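Local coordinates for protein bazooka, isoform C,LD29223p (Drosophila melanogaster, PDB 5OAK) that acts in cell polarity, binding the C-terminal PDZ-binding motif of Par-6 through its first PDZ domain, the two being fused in this construct, at residues I11-T22 against L34-A44. Numbering follows the deposited sequence.
Sequences IINEYGSPLGLT and LVQHVEPGSRA
Arg-43 reaches Glu-14 at about a right angle and grips a single carboxylate oxygen side-on: NE and NH2 each lie 2.9 Å from Glu-14 OE1. This oxygen sits in the guanidinium plane, whereas the carboxylate is turned 79° against it; Glu-14 OE1 offers NE its anti lone pair, while NH2 meets the same oxygen from above the carboxylate plane. Glu-14 CG stands anti to its backbone N (chi1 179°) and the chain runs on extended, carrying the carboxylate to the arginine; a glutamine here would probably leave the guanidinium without its counter-charge. On the way, Arg-43 CD passes 3.3 Å from Ile-12 O. Further along, Leu-19 O accepts from Ala-44 N (2.9 Å) and ties the helix start to Leu-19 to Leu-21, the Φ-Gly-Φ motif of the loop that in PDZ domains receives the ligand's terminal carboxylate. Ser-42 CB and Glu-39 CG both press on Gly-20 CA, where a side chain would clash with the serine. Glu-39 N donates to Gly-20 O at 2.8 Å. Strands 21-25 and 33-38 then pair antiparallel, with Gln-36 and His-37 both opposite Thr-22 in a classic beta bulge. On the face carrying Leu-21 and Val-38, Leu-21 CD1 packs against Val-35 CG1 in one of the two leucine conformers, their side chains crossing. Leu-21 also packs on Leu-117 in the fused Par-6 peptide of a second copy, whose strand pairs antiparallel with Thr-22.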
ATOM      1  N   ILE A  11      -2.362  -6.484   6.873  1.00 20.19           N
ATOM      2  CA  ILE A  11      -1.054  -7.086   6.584  1.00 19.46           C
ATOM      3  C   ILE A  11      -0.241  -7.045   7.862  1.00 19.27           C
ATOM      4  O   ILE A  11      -0.046  -5.961   8.432  1.00 21.63           O
ATOM      5  CB  ILE A  11      -0.289  -6.308   5.470  1.00 20.62           C
ATOM      6  CG1 ILE A  11      -1.090  -6.310   4.197  1.00 28.16           C
ATOM      7  CG2 ILE A  11       1.069  -6.933   5.177  1.00 22.54           C
ATOM      8  CD1 ILE A  11      -0.399  -5.410   3.173  1.00 32.74           C
ATOM      9  N   ILE A  12       0.295  -8.175   8.303  1.00 19.21           N
ATOM     10  CA  ILE A  12       1.136  -8.167   9.496  1.00 18.39           C
ATOM     11  C   ILE A  12       2.530  -7.632   9.095  1.00 20.09           C
ATOM     12  O   ILE A  12       3.088  -8.048   8.075  1.00 21.12           O
ATOM     13  CB  ILE A  12       1.240  -9.581  10.091  1.00 19.85           C
ATOM     14  CG1 ILE A  12      -0.178 -10.126  10.377  1.00 21.79           C
ATOM     15  CG2 ILE A  12       2.107  -9.608  11.362  1.00 21.87           C
ATOM     16  CD1 ILE A  12      -1.060  -9.211  11.205  1.00 25.46           C
ATOM     17  N   ASN A  13       3.086  -6.714   9.879  1.00 19.93           N
ATOM     18  CA  ASN A  13       4.369  -6.116   9.533  1.00 20.57           C
ATOM     19  C   ASN A  13       5.487  -6.902  10.199  1.00 23.34           C
ATOM     20  O   ASN A  13       5.354  -7.315  11.315  1.00 37.83           O
ATOM     21  CB  ASN A  13       4.395  -4.651   9.974  1.00 21.96           C
ATOM     22  CG  ASN A  13       5.601  -3.906   9.446  1.00 22.18           C
ATOM     23  OD1 ASN A  13       6.216  -4.318   8.468  1.00 22.60           O
ATOM     24  ND2 ASN A  13       5.935  -2.803  10.085  1.00 22.39           N
ATOM     25  N   GLU A  14       6.492  -7.234   9.457  1.00 20.16           N
ATOM     26  CA  GLU A  14       7.693  -7.900   9.987  1.00 21.14           C
ATOM     27  C   GLU A  14       8.789  -6.861   9.933  1.00 20.56           C
ATOM     28  O   GLU A  14       9.199  -6.444   8.839  1.00 21.76           O
ATOM     29  CB  GLU A  14       8.024  -9.107   9.135  1.00 22.96           C
ATOM     30  CG  GLU A  14       9.272  -9.816   9.632  1.00 23.79           C
ATOM     31  CD  GLU A  14       9.609 -11.034   8.782  1.00 23.95           C
ATOM     32  OE1 GLU A  14       8.697 -11.613   8.127  1.00 26.22           O
ATOM     33  OE2 GLU A  14      10.805 -11.374   8.747  1.00 25.62           O
ATOM     34  N   TYR A  15       9.259  -6.430  11.085  1.00 19.28           N
ATOM     35  CA  TYR A  15      10.179  -5.276  11.116  1.00 20.97           C
ATOM     36  C   TYR A  15      11.513  -5.621  10.424  1.00 21.52           C
ATOM     37  O   TYR A  15      12.149  -6.664  10.738  1.00 24.89           O
ATOM     38  CB  TYR A  15      10.437  -4.847  12.555  1.00 22.46           C
ATOM     39  CG  TYR A  15       9.219  -4.352  13.258  1.00 21.50           C
ATOM     40  CD1 TYR A  15       8.546  -3.240  12.791  1.00 25.94           C
ATOM     41  CD2 TYR A  15       8.741  -5.004  14.381  1.00 26.65           C
ATOM     42  CE1 TYR A  15       7.452  -2.773  13.477  1.00 29.99           C
ATOM     43  CE2 TYR A  15       7.628  -4.563  15.055  1.00 28.94           C
ATOM     44  CZ  TYR A  15       6.986  -3.452  14.590  1.00 31.57           C
ATOM     45  OH  TYR A  15       5.897  -2.974  15.289  1.00 36.57           O
ATOM     46  N   GLY A  16      11.914  -4.804   9.462  1.00 22.07           N
ATOM     47  CA  GLY A  16      13.150  -5.052   8.749  1.00 23.51           C
ATOM     48  C   GLY A  16      13.055  -5.963   7.544  1.00 23.90           C
ATOM     49  O   GLY A  16      14.040  -6.201   6.861  1.00 27.71           O
ATOM     50  N   SER A  17      11.886  -6.501   7.276  1.00 22.63           N
ATOM     51  CA  SER A  17      11.700  -7.450   6.199  0.61 23.71           C
ATOM     52  C   SER A  17      10.673  -6.965   5.197  1.00 23.61           C
ATOM     53  O   SER A  17       9.635  -6.449   5.602  1.00 24.43           O
ATOM     54  CB  SER A  17      11.228  -8.784   6.773  0.61 22.95           C
ATOM     55  OG  SER A  17      12.200  -9.311   7.689  0.61 26.42           O
ATOM     56  N   PRO A  18      10.922  -7.172   3.903  1.00 28.28           N
ATOM     57  CA  PRO A  18       9.914  -6.734   2.933  1.00 29.86           C
ATOM     58  C   PRO A  18       8.588  -7.469   3.138  1.00 27.70           C
ATOM     59  O   PRO A  18       8.569  -8.649   3.547  1.00 30.48           O
ATOM     60  CB  PRO A  18      10.514  -7.111   1.577  1.00 35.60           C
ATOM     61  CG  PRO A  18      11.742  -7.946   1.903  1.00 39.66           C
ATOM     62  CD  PRO A  18      12.130  -7.724   3.285  1.00 36.16           C
ATOM     63  N   LEU A  19       7.488  -6.778   2.881  1.00 27.28           N
ATOM     64  CA  LEU A  19       6.158  -7.377   2.964  1.00 24.18           C
ATOM     65  C   LEU A  19       5.727  -8.042   1.677  1.00 23.72           C
ATOM     66  O   LEU A  19       4.780  -8.843   1.660  1.00 24.01           O
ATOM     67  CB  LEU A  19       5.139  -6.318   3.396  1.00 26.26           C
ATOM     68  CG  LEU A  19       5.544  -5.713   4.739  1.00 29.29           C
ATOM     69  CD1 LEU A  19       4.532  -4.711   5.193  1.00 32.17           C
ATOM     70  CD2 LEU A  19       5.735  -6.799   5.849  1.00 30.40           C
ATOM     71  N   GLY A  20       6.435  -7.751   0.601  1.00 24.73           N
ATOM     72  CA  GLY A  20       6.179  -8.446  -0.655  1.00 25.36           C
ATOM     73  C   GLY A  20       5.308  -7.709  -1.653  1.00 25.11           C
ATOM     74  O   GLY A  20       4.666  -8.325  -2.479  1.00 29.55           O
ATOM     75  N   LEU A  21       5.304  -6.383  -1.614  1.00 23.86           N
ATOM     76  CA  LEU A  21       4.438  -5.471  -2.403  0.68 23.29           C
ATOM     77  C   LEU A  21       5.294  -4.624  -3.344  1.00 20.92           C
ATOM     78  O   LEU A  21       6.225  -3.975  -2.819  1.00 24.82           O
ATOM     79  CB  LEU A  21       3.659  -4.497  -1.448  0.68 25.12           C
ATOM     80  CG  LEU A  21       2.638  -3.551  -2.037  0.68 29.82           C
ATOM     81  CD1 LEU A  21       1.626  -4.437  -2.667  0.68 33.91           C
ATOM     82  CD2 LEU A  21       2.007  -2.688  -0.966  0.68 28.54           C
ATOM     83  N   THR A  22       4.941  -4.507  -4.612  1.00 22.40           N
ATOM     84  CA  THR A  22       5.470  -3.468  -5.459  0.84 22.62           C
ATOM     85  C   THR A  22       4.284  -2.581  -5.843  1.00 22.66           C
ATOM     86  O   THR A  22       3.279  -3.103  -6.274  1.00 24.26           O
ATOM     87  CB  THR A  22       6.094  -4.060  -6.721  0.84 27.89           C
ATOM     88  OG1 THR A  22       7.165  -4.921  -6.341  0.84 32.01           O
ATOM     89  CG2 THR A  22       6.644  -2.964  -7.628  0.84 28.00           C
ATOM     90  N   LEU A  34      -1.214   2.000  -6.860  1.00 22.71           N
ATOM     91  CA  LEU A  34      -1.640   0.841  -7.652  1.00 22.15           C
ATOM     92  C   LEU A  34      -0.701  -0.331  -7.384  1.00 20.26           C
ATOM     93  O   LEU A  34       0.501  -0.213  -7.511  1.00 24.70           O
ATOM     94  CB  LEU A  34      -1.637   1.223  -9.141  1.00 26.76           C
ATOM     95  CG  LEU A  34      -2.161   0.239 -10.160  1.00 36.71           C
ATOM     96  CD1 LEU A  34      -3.599  -0.110  -9.887  1.00 39.93           C
ATOM     97  CD2 LEU A  34      -2.009   0.914 -11.526  1.00 39.84           C
ATOM     98  N   VAL A  35      -1.243  -1.473  -6.989  1.00 20.12           N
ATOM     99  CA  VAL A  35      -0.385  -2.631  -6.729  1.00 22.29           C
ATOM    100  C   VAL A  35       0.039  -3.279  -8.052  1.00 21.89           C
ATOM    101  O   VAL A  35      -0.813  -3.671  -8.857  1.00 26.38           O
ATOM    102  CB  VAL A  35      -1.131  -3.634  -5.817  1.00 22.97           C
ATOM    103  CG1 VAL A  35      -0.263  -4.928  -5.593  1.00 22.93           C
ATOM    104  CG2 VAL A  35      -1.458  -2.955  -4.466  1.00 24.59           C
ATOM    105  N   GLN A  36       1.349  -3.372  -8.293  1.00 23.35           N
ATOM    106  CA  GLN A  36       1.808  -4.000  -9.525  1.00 25.14           C
ATOM    107  C   GLN A  36       2.147  -5.468  -9.318  1.00 27.22           C
ATOM    108  O   GLN A  36       1.938  -6.294 -10.200  1.00 29.85           O
ATOM    109  CB  GLN A  36       3.039  -3.270 -10.059  1.00 31.06           C
ATOM    110  CG  GLN A  36       2.782  -1.839 -10.490  1.00 39.61           C
ATOM    111  CD  GLN A  36       1.842  -1.758 -11.677  0.54 51.13           C
ATOM    112  OE1 GLN A  36       0.652  -1.493 -11.523  0.20 53.47           O
ATOM    113  NE2 GLN A  36       2.378  -1.984 -12.870  0.63 53.84           N
ATOM    114  N   HIS A  37       2.624  -5.831  -8.155  1.00 27.94           N
ATOM    115  CA  HIS A  37       3.040  -7.203  -7.948  1.00 28.24           C
ATOM    116  C   HIS A  37       2.967  -7.533  -6.486  1.00 25.69           C
ATOM    117  O   HIS A  37       3.210  -6.652  -5.648  1.00 26.42           O
ATOM    118  CB  HIS A  37       4.458  -7.418  -8.445  1.00 31.81           C
ATOM    119  CG  HIS A  37       4.844  -8.847  -8.497  1.00 36.23           C
ATOM    120  ND1 HIS A  37       5.738  -9.412  -7.607  1.00 40.83           N
ATOM    121  CD2 HIS A  37       4.410  -9.854  -9.292  1.00 42.03           C
ATOM    122  CE1 HIS A  37       5.882 -10.697  -7.886  1.00 41.61           C
ATOM    123  NE2 HIS A  37       5.088 -10.992  -8.897  1.00 45.61           N
ATOM    124  N   VAL A  38       2.590  -8.784  -6.205  1.00 25.61           N
ATOM    125  CA  VAL A  38       2.559  -9.296  -4.842  1.00 23.57           C
ATOM    126  C   VAL A  38       3.361 -10.602  -4.871  1.00 26.87           C
ATOM    127  O   VAL A  38       3.076 -11.517  -5.683  1.00 28.78           O
ATOM    128  CB  VAL A  38       1.120  -9.553  -4.362  1.00 24.26           C
ATOM    129  CG1 VAL A  38       1.138 -10.093  -2.948  1.00 27.59           C
ATOM    130  CG2 VAL A  38       0.298  -8.236  -4.416  1.00 26.32           C
ATOM    131  N   GLU A  39       4.357 -10.708  -3.990  1.00 26.44           N
ATOM    132  CA  GLU A  39       5.243 -11.869  -3.992  1.00 27.90           C
ATOM    133  C   GLU A  39       4.518 -13.072  -3.418  1.00 28.24           C
ATOM    134  O   GLU A  39       3.855 -12.961  -2.379  1.00 27.01           O
ATOM    135  CB  GLU A  39       6.487 -11.562  -3.162  1.00 30.88           C
ATOM    136  CG  GLU A  39       7.371 -10.391  -3.646  1.00 34.17           C
ATOM    137  CD  GLU A  39       7.887 -10.520  -5.059  0.33 39.11           C
ATOM    138  OE1 GLU A  39       8.119 -11.653  -5.547  0.78 40.23           O
ATOM    139  OE2 GLU A  39       8.087  -9.457  -5.670  0.73 42.56           O
ATOM    140  N   PRO A  40       4.659 -14.235  -4.068  1.00 31.11           N
ATOM    141  CA  PRO A  40       4.016 -15.451  -3.578  1.00 32.16           C
ATOM    142  C   PRO A  40       4.492 -15.788  -2.164  1.00 29.62           C
ATOM    143  O   PRO A  40       5.688 -15.716  -1.868  1.00 36.58           O
ATOM    144  CB  PRO A  40       4.452 -16.517  -4.570  1.00 38.02           C
ATOM    145  CG  PRO A  40       5.622 -15.933  -5.246  1.00 40.65           C
ATOM    146  CD  PRO A  40       5.480 -14.467  -5.257  1.00 34.38           C
ATOM    147  N   GLY A  41       3.544 -16.134  -1.301  1.00 29.42           N
ATOM    148  CA  GLY A  41       3.873 -16.572   0.035  1.00 29.15           C
ATOM    149  C   GLY A  41       4.172 -15.458   1.009  1.00 27.60           C
ATOM    150  O   GLY A  41       4.464 -15.698   2.176  1.00 30.05           O
ATOM    151  N   SER A  42       4.087 -14.216   0.541  1.00 25.70           N
ATOM    152  CA  SER A  42       4.488 -13.065   1.354  1.00 24.12           C
ATOM    153  C   SER A  42       3.414 -12.616   2.313  1.00 23.96           C
ATOM    154  O   SER A  42       2.266 -13.032   2.225  1.00 23.94           O
ATOM    155  CB  SER A  42       4.841 -11.873   0.459  1.00 24.08           C
ATOM    156  OG  SER A  42       3.682 -11.390  -0.266  1.00 24.24           O
ATOM    157  N   ARG A  43       3.781 -11.702   3.189  1.00 21.77           N
ATOM    158  CA  ARG A  43       2.800 -11.151   4.138  1.00 22.13           C
ATOM    159  C   ARG A  43       1.758 -10.357   3.428  1.00 20.33           C
ATOM    160  O   ARG A  43       0.599 -10.379   3.835  1.00 20.21           O
ATOM    161  CB  ARG A  43       3.495 -10.368   5.204  1.00 21.85           C
ATOM    162  CG  ARG A  43       4.468 -11.331   5.993  1.00 23.39           C
ATOM    163  CD  ARG A  43       4.789 -10.731   7.310  1.00 23.28           C
ATOM    164  NE  ARG A  43       5.823 -11.482   8.029  1.00 20.94           N
ATOM    165  CZ  ARG A  43       5.564 -12.481   8.865  1.00 18.30           C
ATOM    166  NH1 ARG A  43       4.308 -12.800   9.168  1.00 19.07           N
ATOM    167  NH2 ARG A  43       6.561 -13.112   9.463  1.00 21.19           N
ATOM    168  N   ALA A  44       2.128  -9.662   2.357  1.00 20.62           N
ATOM    169  CA  ALA A  44       1.121  -8.935   1.577  1.00 19.90           C
ATOM    170  C   ALA A  44       0.154  -9.929   0.920  1.00 21.68           C
ATOM    171  O   ALA A  44      -1.055  -9.687   0.892  1.00 21.93           O
ATOM    172  CB  ALA A  44       1.814  -8.069   0.491  1.00 22.39           C
TER
HETATM  173  O   HOH W   1      -0.021 -10.602   6.600  1.00 19.98           O
HETATM  174  O   HOH W   2       6.713 -11.198   3.184  1.00 26.95           O
HETATM  175  O   HOH W   3       6.646  -7.352  -5.011  1.00 48.32           O